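Local coordinates for flagellar biosynthetic protein FliP (Thermotoga maritima MSB8, PDB 5H72) that probably takes part in flagellum-specific protein export across the cell membrane, the chain here being its periplasmic domain, at residues H41-V46 with A58-A63. Residues are numbered along the deposited sequence; the frame is centred on the assembly and turned at random.
Sequences HNEDNV and AKIEEA
In the small all-helical periplasmic domain of FliP, the first turn of helix 43-52 packs through V46 and E43 against I60 of the 3-10 turn 60-62 and, through V46, against A63 just after it, on the way to helix 65-80. The side chains of V46 and I60 meet at about a right angle, and I60 CG2 sits 3.6 Å from V46 CB and also touches V46 CG2. The other branch of V46, CG1, stands anti to the backbone N (chi1 -179°) and meets the methyl CB of A63 at 3.5 Å. Helices 17-39 and 65-80 border this apolar patch: V46 also touches L37 of the former and A71 of the latter, while I60 lies on I34 of helix 17-39. An alanine here, in place of V46, would probably cost A63 CB its contact with CG1, leave I60 CG2 only partly covered and open a gap between turn and helix. E43 adds only its aliphatic part, CB lying 3.9 Å from I60 CG2 and CG near I60 CD1, before the chain bends and leads its carboxylate away. Within the turn A63 N bonds to I60 O (3.1 Å), and A58 N donates to E62 OE1 from the syn side, 29° out of the carboxylate plane.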
loop_
_atom_site.group_PDB
_atom_site.type_symbol
_atom_site.label_atom_id
_atom_site.label_comp_id
_atom_site.label_asym_id
_atom_site.label_seq_id
_atom_site.Cartn_x
_atom_site.Cartn_y
_atom_site.Cartn_z
ATOM N N HIS A 41 -16.559 -12.751 5.372
ATOM C CA HIS A 41 -16.601 -13.994 6.147
ATOM C C HIS A 41 -15.292 -14.741 6.080
ATOM O O HIS A 41 -15.260 -15.950 5.849
ATOM C CB HIS A 41 -17.747 -14.888 5.659
ATOM C CG HIS A 41 -19.048 -14.156 5.498
ATOM N ND1 HIS A 41 -19.462 -13.637 4.291
ATOM C CD2 HIS A 41 -19.997 -13.820 6.400
ATOM C CE1 HIS A 41 -20.625 -13.026 4.450
ATOM N NE2 HIS A 41 -20.974 -13.124 5.725
ATOM N N ASN A 42 -14.208 -13.999 6.276
ATOM C CA ASN A 42 -12.870 -14.541 6.177
ATOM C C ASN A 42 -12.167 -14.553 7.522
ATOM O O ASN A 42 -10.950 -14.732 7.581
ATOM C CB ASN A 42 -12.042 -13.727 5.171
ATOM C CG ASN A 42 -12.311 -14.120 3.740
ATOM O OD1 ASN A 42 -12.354 -13.280 2.843
ATOM N ND2 ASN A 42 -12.504 -15.411 3.518
ATOM N N GLU A 43 -12.918 -14.358 8.601
ATOM C CA GLU A 43 -12.306 -14.265 9.933
ATOM C C GLU A 43 -11.414 -15.457 10.257
ATOM O O GLU A 43 -10.434 -15.317 10.976
ATOM C CB GLU A 43 -13.365 -14.135 11.024
ATOM C CG GLU A 43 -14.383 -13.037 10.800
ATOM C CD GLU A 43 -15.606 -13.531 10.042
ATOM O OE1 GLU A 43 -15.509 -14.571 9.346
ATOM O OE2 GLU A 43 -16.674 -12.882 10.149
ATOM N N ASP A 44 -11.743 -16.624 9.714
ATOM C CA ASP A 44 -10.963 -17.830 9.973
ATOM C C ASP A 44 -9.489 -17.640 9.656
ATOM O O ASP A 44 -8.632 -18.204 10.346
ATOM C CB ASP A 44 -11.518 -19.020 9.182
ATOM C CG ASP A 44 -12.666 -19.716 9.905
ATOM O OD1 ASP A 44 -12.739 -19.614 11.151
ATOM O OD2 ASP A 44 -13.491 -20.369 9.229
ATOM N N ASN A 45 -9.186 -16.847 8.629
ATOM C CA ASN A 45 -7.792 -16.540 8.301
ATOM C C ASN A 45 -7.043 -16.016 9.511
ATOM O O ASN A 45 -5.909 -16.415 9.764
ATOM C CB ASN A 45 -7.694 -15.513 7.171
ATOM C CG ASN A 45 -8.201 -16.045 5.852
ATOM O OD1 ASN A 45 -8.374 -17.252 5.679
ATOM N ND2 ASN A 45 -8.430 -15.147 4.904
ATOM N N VAL A 46 -7.684 -15.130 10.262
ATOM C CA VAL A 46 -7.062 -14.564 11.448
ATOM C C VAL A 46 -6.785 -15.637 12.481
ATOM O O VAL A 46 -5.654 -15.784 12.946
ATOM C CB VAL A 46 -7.935 -13.491 12.084
ATOM C CG1 VAL A 46 -7.243 -12.910 13.302
ATOM C CG2 VAL A 46 -8.281 -12.413 11.068
ATOM N N ALA A 58 -9.642 -14.564 21.270
ATOM C CA ALA A 58 -11.059 -14.941 21.248
ATOM C C ALA A 58 -11.813 -14.291 20.083
ATOM O O ALA A 58 -12.800 -14.846 19.586
ATOM C CB ALA A 58 -11.721 -14.574 22.569
ATOM N N LYS A 59 -11.356 -13.112 19.658
ATOM C CA LYS A 59 -11.965 -12.411 18.525
ATOM C C LYS A 59 -10.911 -11.687 17.692
ATOM O O LYS A 59 -9.826 -11.381 18.193
ATOM C CB LYS A 59 -13.022 -11.429 19.018
ATOM C CG LYS A 59 -12.552 -10.504 20.109
ATOM C CD LYS A 59 -13.713 -10.231 21.043
ATOM C CE LYS A 59 -13.681 -8.831 21.618
ATOM N NZ LYS A 59 -14.973 -8.547 22.312
ATOM N N ILE A 60 -11.221 -11.409 16.426
ATOM C CA ILE A 60 -10.183 -10.928 15.516
ATOM C C ILE A 60 -9.696 -9.529 15.877
ATOM O O ILE A 60 -8.593 -9.135 15.490
ATOM C CB ILE A 60 -10.642 -10.950 14.042
ATOM C CG1 ILE A 60 -11.823 -10.014 13.798
ATOM C CG2 ILE A 60 -10.991 -12.375 13.617
ATOM C CD1 ILE A 60 -12.168 -9.885 12.328
ATOM N N GLU A 61 -10.478 -8.790 16.657
ATOM C CA GLU A 61 -10.021 -7.472 17.089
ATOM C C GLU A 61 -8.837 -7.563 18.041
ATOM O O GLU A 61 -8.204 -6.556 18.327
ATOM C CB GLU A 61 -11.147 -6.686 17.758
ATOM C CG GLU A 61 -12.315 -6.349 16.842
ATOM C CD GLU A 61 -13.323 -7.480 16.754
ATOM O OE1 GLU A 61 -12.993 -8.603 17.176
ATOM O OE2 GLU A 61 -14.449 -7.243 16.270
ATOM N N GLU A 62 -8.541 -8.757 18.538
ATOM C CA GLU A 62 -7.404 -8.928 19.444
ATOM C C GLU A 62 -6.143 -9.406 18.708
ATOM O O GLU A 62 -5.077 -9.514 19.304
ATOM C CB GLU A 62 -7.758 -9.910 20.565
ATOM C CG GLU A 62 -9.019 -9.545 21.345
ATOM C CD GLU A 62 -9.561 -10.707 22.178
ATOM O OE1 GLU A 62 -9.083 -11.855 22.007
ATOM O OE2 GLU A 62 -10.472 -10.470 23.006
ATOM N N ALA A 63 -6.258 -9.698 17.418
ATOM C CA ALA A 63 -5.085 -10.106 16.659
ATOM C C ALA A 63 -4.158 -8.915 16.426
ATOM O O ALA A 63 -4.607 -7.841 16.020
ATOM C CB ALA A 63 -5.484 -10.726 15.340
#